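Local coordinates for protein CghA (Chaetomium globosum, PDB 6KBC) that is a two-domain calycin-like beta protein that holds the ligand WK1 in a pocket, at residues Ile27-Gly31 with Asp108-Gly112; Ser365-Val371 with His383-Gly389. Numbering follows the deposited sequence.

Contact 1 of 2, residues Ile27-Gly31 with Asp108-Gly112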
ATOM      1  N   ILE A  27       9.837   9.104  13.463  1.00 36.30           N
ATOM      2  CA  ILE A  27       9.549  10.470  13.882  1.00 36.80           C
ATOM      3  C   ILE A  27       8.059  10.568  14.153  1.00 37.22           C
ATOM      4  O   ILE A  27       7.260  10.406  13.214  1.00 39.55           O
ATOM      5  CB  ILE A  27       9.986  11.493  12.825  1.00 37.18           C
ATOM      6  CG1 ILE A  27      11.453  11.275  12.452  1.00 38.29           C
ATOM      7  CG2 ILE A  27       9.712  12.910  13.316  1.00 39.11           C
ATOM      8  CD1 ILE A  27      11.879  11.981  11.177  1.00 38.53           C
ATOM      9  N   PRO A  28       7.629  10.827  15.385  1.00 34.37           N
ATOM     10  CA  PRO A  28       6.202  11.011  15.647  1.00 36.17           C
ATOM     11  C   PRO A  28       5.629  12.170  14.851  1.00 40.26           C
ATOM     12  O   PRO A  28       6.317  13.146  14.538  1.00 35.91           O
ATOM     13  CB  PRO A  28       6.145  11.294  17.151  1.00 36.62           C
ATOM     14  CG  PRO A  28       7.521  11.729  17.517  1.00 39.12           C
ATOM     15  CD  PRO A  28       8.445  10.990  16.600  1.00 38.53           C
ATOM     16  N   ASN A  29       4.342  12.041  14.527  1.00 34.00           N
ATOM     17  CA  ASN A  29       3.568  13.075  13.840  1.00 38.76           C
ATOM     18  C   ASN A  29       4.247  13.554  12.556  1.00 36.34           C
ATOM     19  O   ASN A  29       4.260  14.746  12.239  1.00 39.00           O
ATOM     20  CB  ASN A  29       3.302  14.257  14.765  1.00 39.72           C
ATOM     21  CG  ASN A  29       2.169  15.115  14.281  1.00 44.10           C
ATOM     22  OD1 ASN A  29       1.149  14.606  13.781  1.00 39.17           O
ATOM     23  ND2 ASN A  29       2.330  16.424  14.412  1.00 44.08           N
ATOM     24  N   SER A  30       4.785  12.618  11.787  1.00 34.96           N
ATOM     25  CA  SER A  30       5.480  12.953  10.555  1.00 34.64           C
ATOM     26  C   SER A  30       5.189  11.902   9.497  1.00 35.67           C
ATOM     27  O   SER A  30       4.988  10.724   9.807  1.00 32.87           O
ATOM     28  CB  SER A  30       6.991  13.060  10.795  1.00 32.89           C
ATOM     29  OG  SER A  30       7.726  13.006   9.590  1.00 32.90           O
ATOM     30  N   GLY A  31       5.172  12.345   8.239  1.00 32.58           N
ATOM     31  CA  GLY A  31       5.157  11.414   7.129  1.00 29.73           C
ATOM     32  C   GLY A  31       6.350  10.486   7.102  1.00 35.83           C
ATOM     33  O   GLY A  31       6.280   9.420   6.478  1.00 28.67           O
ATOM     34  N   ASP A 108      13.638  20.947   9.088  1.00 47.19           N
ATOM     35  CA  ASP A 108      13.066  19.823   9.829  1.00 44.41           C
ATOM     36  C   ASP A 108      12.949  18.608   8.907  1.00 43.26           C
ATOM     37  O   ASP A 108      12.109  18.588   8.002  1.00 42.93           O
ATOM     38  CB  ASP A 108      11.704  20.219  10.401  1.00 43.49           C
ATOM     39  CG  ASP A 108      11.165  19.209  11.388  1.00 43.66           C
ATOM     40  OD1 ASP A 108      11.676  18.069  11.422  1.00 46.44           O
ATOM     41  OD2 ASP A 108      10.220  19.553  12.127  1.00 43.50           O
ATOM     42  N   VAL A 109      13.763  17.578   9.167  1.00 43.05           N
ATOM     43  CA  VAL A 109      13.829  16.414   8.282  1.00 44.37           C
ATOM     44  C   VAL A 109      12.518  15.625   8.288  1.00 41.45           C
ATOM     45  O   VAL A 109      12.297  14.783   7.405  1.00 41.26           O
ATOM     46  CB  VAL A 109      15.009  15.501   8.681  1.00 42.15           C
ATOM     47  CG1 VAL A 109      14.795  14.909  10.081  1.00 43.20           C
ATOM     48  CG2 VAL A 109      15.275  14.427   7.645  1.00 40.80           C
ATOM     49  N   GLY A 110      11.646  15.871   9.261  1.00 35.10           N
ATOM     50  CA  GLY A 110      10.360  15.214   9.326  1.00 41.93           C
ATOM     51  C   GLY A 110       9.211  15.992   8.744  1.00 44.65           C
ATOM     52  O   GLY A 110       8.117  15.443   8.596  1.00 35.95           O
ATOM     53  N   HIS A 111       9.424  17.271   8.417  1.00 40.39           N
ATOM     54  CA  HIS A 111       8.383  18.121   7.855  1.00 41.16           C
ATOM     55  C   HIS A 111       8.978  19.056   6.805  1.00 40.92           C
ATOM     56  O   HIS A 111       8.987  20.268   6.946  1.00 44.06           O
ATOM     57  CB  HIS A 111       7.665  18.921   8.939  1.00 43.18           C
ATOM     58  CG  HIS A 111       7.154  18.084  10.068  1.00 47.69           C
ATOM     59  ND1 HIS A 111       7.933  17.741  11.152  1.00 51.88           N
ATOM     60  CD2 HIS A 111       5.936  17.535  10.291  1.00 45.11           C
ATOM     61  CE1 HIS A 111       7.222  17.004  11.988  1.00 46.58           C
ATOM     62  NE2 HIS A 111       6.006  16.868  11.490  1.00 44.60           N
ATOM     63  N   GLY A 112       9.483  18.475   5.721  1.00 41.48           N
ATOM     64  CA  GLY A 112       9.970  19.253   4.609  1.00 44.18           C
ATOM     65  C   GLY A 112       9.361  18.772   3.309  1.00 45.46           C
ATOM     66  O   GLY A 112       8.764  17.693   3.225  1.00 37.85           O
TER
HETATM   67  O   HOH W   1       5.142  15.019   7.853  1.00 36.60           O
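Ile27 lays its CD1 methyl over the backbone of Gly110, 4.0 Å from Gly110 CA, and reaches Val109 CG1 at 4.3 Å. An ideal CB on Gly110 would sit only 3.2 Å from both Ile27 CG2 and Ser30 OG, so the bare backbone lets the two loops close up here. That closeness brings Ser30 OG to 2.7 Å from Gly110 O, to which it donates a hydrogen bond; the same hydroxyl also pairs with the backbone N of Asn32. A water bridges alongside, 2.7 Å from Gly31 N and 3.1 Å from Gly110 O. Farther out, His111 NE2 donates to Asn29 O at 2.8 Å, the acceptor lying near the ring plane. Across the ring, ND1 of His111 makes a weak bond to Asp108 OD2, while Asp108 OD1 accepts from Gly110 N at 3.1 Å. The loop following strand 6-10 thus docks on the connection between strands 99-105 and 113-119, which contains a type I beta turn from Asp108 to His111 with an Asx turn at its start.

Contact 2 of 2, residues Ser365-Val371 with His383-Gly389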
ATOM      1  N   SER A 365      -1.427 -11.521  -5.564  1.00 21.82           N
ATOM      2  CA  SER A 365      -2.524 -11.214  -6.464  1.00 18.61           C
ATOM      3  C   SER A 365      -3.082  -9.848  -6.115  1.00 23.54           C
ATOM      4  O   SER A 365      -3.295  -9.529  -4.938  1.00 22.77           O
ATOM      5  CB  SER A 365      -3.637 -12.250  -6.390  1.00 21.10           C
ATOM      6  OG  SER A 365      -3.125 -13.559  -6.572  1.00 23.75           O
ATOM      7  N   GLY A 366      -3.328  -9.052  -7.141  1.00 22.55           N
ATOM      8  CA  GLY A 366      -3.980  -7.762  -6.988  1.00 18.30           C
ATOM      9  C   GLY A 366      -5.349  -7.847  -7.638  1.00 20.82           C
ATOM     10  O   GLY A 366      -5.521  -8.521  -8.664  1.00 22.15           O
ATOM     11  N   PHE A 367      -6.308  -7.151  -7.043  1.00 19.62           N
ATOM     12  CA  PHE A 367      -7.673  -7.126  -7.538  1.00 20.76           C
ATOM     13  C   PHE A 367      -8.248  -5.727  -7.397  1.00 20.60           C
ATOM     14  O   PHE A 367      -7.970  -5.016  -6.425  1.00 20.07           O
ATOM     15  CB  PHE A 367      -8.593  -8.061  -6.760  1.00 17.71           C
ATOM     16  CG  PHE A 367      -8.281  -9.507  -6.938  1.00 19.44           C
ATOM     17  CD1 PHE A 367      -8.818 -10.213  -8.000  1.00 20.23           C
ATOM     18  CD2 PHE A 367      -7.437 -10.158  -6.044  1.00 19.35           C
ATOM     19  CE1 PHE A 367      -8.530 -11.575  -8.154  1.00 22.21           C
ATOM     20  CE2 PHE A 367      -7.151 -11.517  -6.199  1.00 19.57           C
ATOM     21  CZ  PHE A 367      -7.695 -12.211  -7.247  1.00 19.65           C
ATOM     22  N   VAL A 368      -9.089  -5.362  -8.355  1.00 20.75           N
ATOM     23  CA  VAL A 368     -10.104  -4.344  -8.111  1.00 20.33           C
ATOM     24  C   VAL A 368     -11.279  -5.045  -7.448  1.00 20.16           C
ATOM     25  O   VAL A 368     -11.737  -6.087  -7.930  1.00 21.39           O
ATOM     26  CB  VAL A 368     -10.533  -3.672  -9.423  1.00 19.58           C
ATOM     27  CG1 VAL A 368     -11.678  -2.693  -9.163  1.00 23.48           C
ATOM     28  CG2 VAL A 368      -9.346  -2.992 -10.098  1.00 20.36           C
ATOM     29  N   VAL A 369     -11.758  -4.504  -6.336  1.00 18.37           N
ATOM     30  CA  VAL A 369     -12.803  -5.185  -5.588  1.00 18.95           C
ATOM     31  C   VAL A 369     -14.055  -4.328  -5.598  1.00 20.83           C
ATOM     32  O   VAL A 369     -13.991  -3.100  -5.545  1.00 20.01           O
ATOM     33  CB  VAL A 369     -12.378  -5.495  -4.136  1.00 19.62           C
ATOM     34  CG1 VAL A 369     -11.303  -6.601  -4.122  1.00 16.68           C
ATOM     35  CG2 VAL A 369     -11.853  -4.218  -3.472  1.00 18.79           C
ATOM     36  N   GLU A 370     -15.202  -4.990  -5.627  1.00 21.68           N
ATOM     37  CA  GLU A 370     -16.466  -4.332  -5.353  1.00 22.15           C
ATOM     38  C   GLU A 370     -16.735  -4.432  -3.858  1.00 22.86           C
ATOM     39  O   GLU A 370     -16.532  -5.488  -3.250  1.00 21.59           O
ATOM     40  CB  GLU A 370     -17.591  -4.994  -6.141  1.00 24.31           C
ATOM     41  CG  GLU A 370     -18.884  -4.205  -6.153  1.00 28.00           C
ATOM     42  CD  GLU A 370     -19.858  -4.757  -7.185  1.00 36.04           C
ATOM     43  OE1 GLU A 370     -19.504  -5.756  -7.858  1.00 35.36           O
ATOM     44  OE2 GLU A 370     -20.942  -4.168  -7.359  1.00 37.07           O
ATOM     45  N   VAL A 371     -17.194  -3.333  -3.267  1.00 23.30           N
ATOM     46  CA  VAL A 371     -17.300  -3.191  -1.817  1.00 21.34           C
ATOM     47  C   VAL A 371     -18.763  -3.002  -1.444  1.00 25.14           C
ATOM     48  O   VAL A 371     -19.455  -2.161  -2.029  1.00 22.12           O
ATOM     49  CB  VAL A 371     -16.450  -2.006  -1.318  1.00 25.70           C
ATOM     50  CG1 VAL A 371     -16.487  -1.906   0.209  1.00 21.97           C
ATOM     51  CG2 VAL A 371     -15.024  -2.143  -1.828  1.00 22.33           C
ATOM     52  N   HIS A 383     -22.179   0.949  -1.181  1.00 24.35           N
ATOM     53  CA  HIS A 383     -21.600   0.293  -2.342  1.00 27.18           C
ATOM     54  C   HIS A 383     -20.417   1.104  -2.831  1.00 28.96           C
ATOM     55  O   HIS A 383     -20.485   2.332  -2.908  1.00 28.91           O
ATOM     56  CB  HIS A 383     -22.628   0.104  -3.479  1.00 28.55           C
ATOM     57  CG  HIS A 383     -22.088  -0.671  -4.644  1.00 34.27           C
ATOM     58  ND1 HIS A 383     -21.337  -0.082  -5.643  1.00 33.27           N
ATOM     59  CD2 HIS A 383     -22.109  -1.998  -4.924  1.00 35.90           C
ATOM     60  CE1 HIS A 383     -20.961  -1.004  -6.511  1.00 35.84           C
ATOM     61  NE2 HIS A 383     -21.419  -2.175  -6.101  1.00 37.45           N
ATOM     62  N   GLY A 384     -19.333   0.424  -3.151  1.00 24.63           N
ATOM     63  CA  GLY A 384     -18.175   1.143  -3.618  1.00 24.68           C
ATOM     64  C   GLY A 384     -17.163   0.219  -4.233  1.00 26.42           C
ATOM     65  O   GLY A 384     -17.470  -0.912  -4.618  1.00 22.78           O
ATOM     66  N   TRP A 385     -15.941   0.730  -4.306  1.00 23.77           N
ATOM     67  CA  TRP A 385     -14.878   0.120  -5.079  1.00 23.66           C
ATOM     68  C   TRP A 385     -13.570   0.299  -4.330  1.00 20.77           C
ATOM     69  O   TRP A 385     -13.404   1.219  -3.530  1.00 20.48           O
ATOM     70  CB  TRP A 385     -14.796   0.756  -6.471  1.00 22.17           C
ATOM     71  CG  TRP A 385     -16.026   0.474  -7.220  1.00 23.20           C
ATOM     72  CD1 TRP A 385     -17.143   1.265  -7.326  1.00 25.55           C
ATOM     73  CD2 TRP A 385     -16.306  -0.722  -7.918  1.00 24.29           C
ATOM     74  NE1 TRP A 385     -18.098   0.623  -8.079  1.00 27.41           N
ATOM     75  CE2 TRP A 385     -17.609  -0.602  -8.453  1.00 26.55           C
ATOM     76  CE3 TRP A 385     -15.579  -1.896  -8.147  1.00 22.15           C
ATOM     77  CZ2 TRP A 385     -18.194  -1.608  -9.211  1.00 28.54           C
ATOM     78  CZ3 TRP A 385     -16.156  -2.889  -8.915  1.00 26.57           C
ATOM     79  CH2 TRP A 385     -17.459  -2.742  -9.429  1.00 29.28           C
ATOM     80  N   GLY A 386     -12.632  -0.584  -4.614  1.00 22.61           N
ATOM     81  CA  GLY A 386     -11.347  -0.488  -3.965  1.00 22.05           C
ATOM     82  C   GLY A 386     -10.363  -1.406  -4.638  1.00 21.81           C
ATOM     83  O   GLY A 386     -10.639  -1.983  -5.692  1.00 18.35           O
ATOM     84  N   MET A 387      -9.200  -1.534  -4.022  1.00 21.88           N
ATOM     85  CA  MET A 387      -8.224  -2.469  -4.533  1.00 21.77           C
ATOM     86  C   MET A 387      -7.723  -3.291  -3.364  1.00 23.38           C
ATOM     87  O   MET A 387      -7.743  -2.837  -2.215  1.00 21.28           O
ATOM     88  CB  MET A 387      -7.055  -1.757  -5.213  1.00 24.68           C
ATOM     89  CG  MET A 387      -6.350  -0.789  -4.327  1.00 27.10           C
ATOM     90  SD  MET A 387      -4.988   0.040  -5.171  1.00 48.39           S
ATOM     91  CE  MET A 387      -5.899   1.007  -6.404  1.00 16.29           C
ATOM     92  N   THR A 388      -7.302  -4.520  -3.655  1.00 22.46           N
ATOM     93  CA  THR A 388      -6.622  -5.329  -2.667  1.00 20.30           C
ATOM     94  C   THR A 388      -5.346  -5.880  -3.280  1.00 21.37           C
ATOM     95  O   THR A 388      -5.264  -6.126  -4.487  1.00 21.39           O
ATOM     96  CB  THR A 388      -7.483  -6.518  -2.122  1.00 23.80           C
ATOM     97  OG1 THR A 388      -7.798  -7.418  -3.185  1.00 21.77           O
ATOM     98  CG2 THR A 388      -8.768  -6.026  -1.460  1.00 20.69           C
ATOM     99  N   GLY A 389      -4.342  -6.031  -2.430  1.00 17.39           N
ATOM    100  CA  GLY A 389      -3.134  -6.733  -2.783  1.00 17.91           C
ATOM    101  C   GLY A 389      -3.040  -7.869  -1.793  1.00 21.56           C
ATOM    102  O   GLY A 389      -2.993  -7.626  -0.585  1.00 20.05           O
TER
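Segments 365-371 and 383-389 lie on strands 363-375 and 382-392, the two arms of an antiparallel beta hairpin in the C-terminal calycin-like domain. At the start, Ser365 O takes a CA-H...O contact from Gly389 CA at 3.5 Å, and Gly366 faces Gly389 with their CA atoms 4.4 Å apart. Phe367 forms a hydrogen-bonded pair with Thr388, N to O and O to N both 2.9 Å; its ring leads away from Thr388 to stack on His345. Val368, on the other face, sits opposite Met387 and brings CG1 to 4.1 Å from Trp385 CE3. Val369 pairs with Gly386, whose missing side chain leaves room for the valines: an ideal CB there would be 3.6 Å from Val369 CG2 and 3.9 Å from Val371 CG2. Glu370 lays CG over the six-membered ring of Trp385, a CH-pi contact 4.0 Å from the centroid, and its OE2 accepts from His383 NE2 at a very short 2.4 Å. Val371 makes the last pair here: Val371 N donates to Gly384 O and Gly384 N to Val371 O, each at 2.8 Å.

In the fold
Contacts 1 and 2 belong to the two halves of the protein: 27-31 with 108-112 joins loops of the N-terminal half, 365-371 with 383-389 pairs strands of the C-terminal one. Their centres are 31 Å apart on opposite sides of the chain's centre, and their nearest atoms stay about 19 Å apart. Contact 1 is peripheral, 20 Å from the chain centre to its own centre; contact 2 lies deeper, at 13 Å. Contact 2 also meets the other half directly, since Trp385 touches Met54 and Met387 touches Asp52 and Met54, all on strand 46-54. The hairpin approaches the bound WK1 as well, with Gly389 about 4 Å from the ligand between nearest atoms.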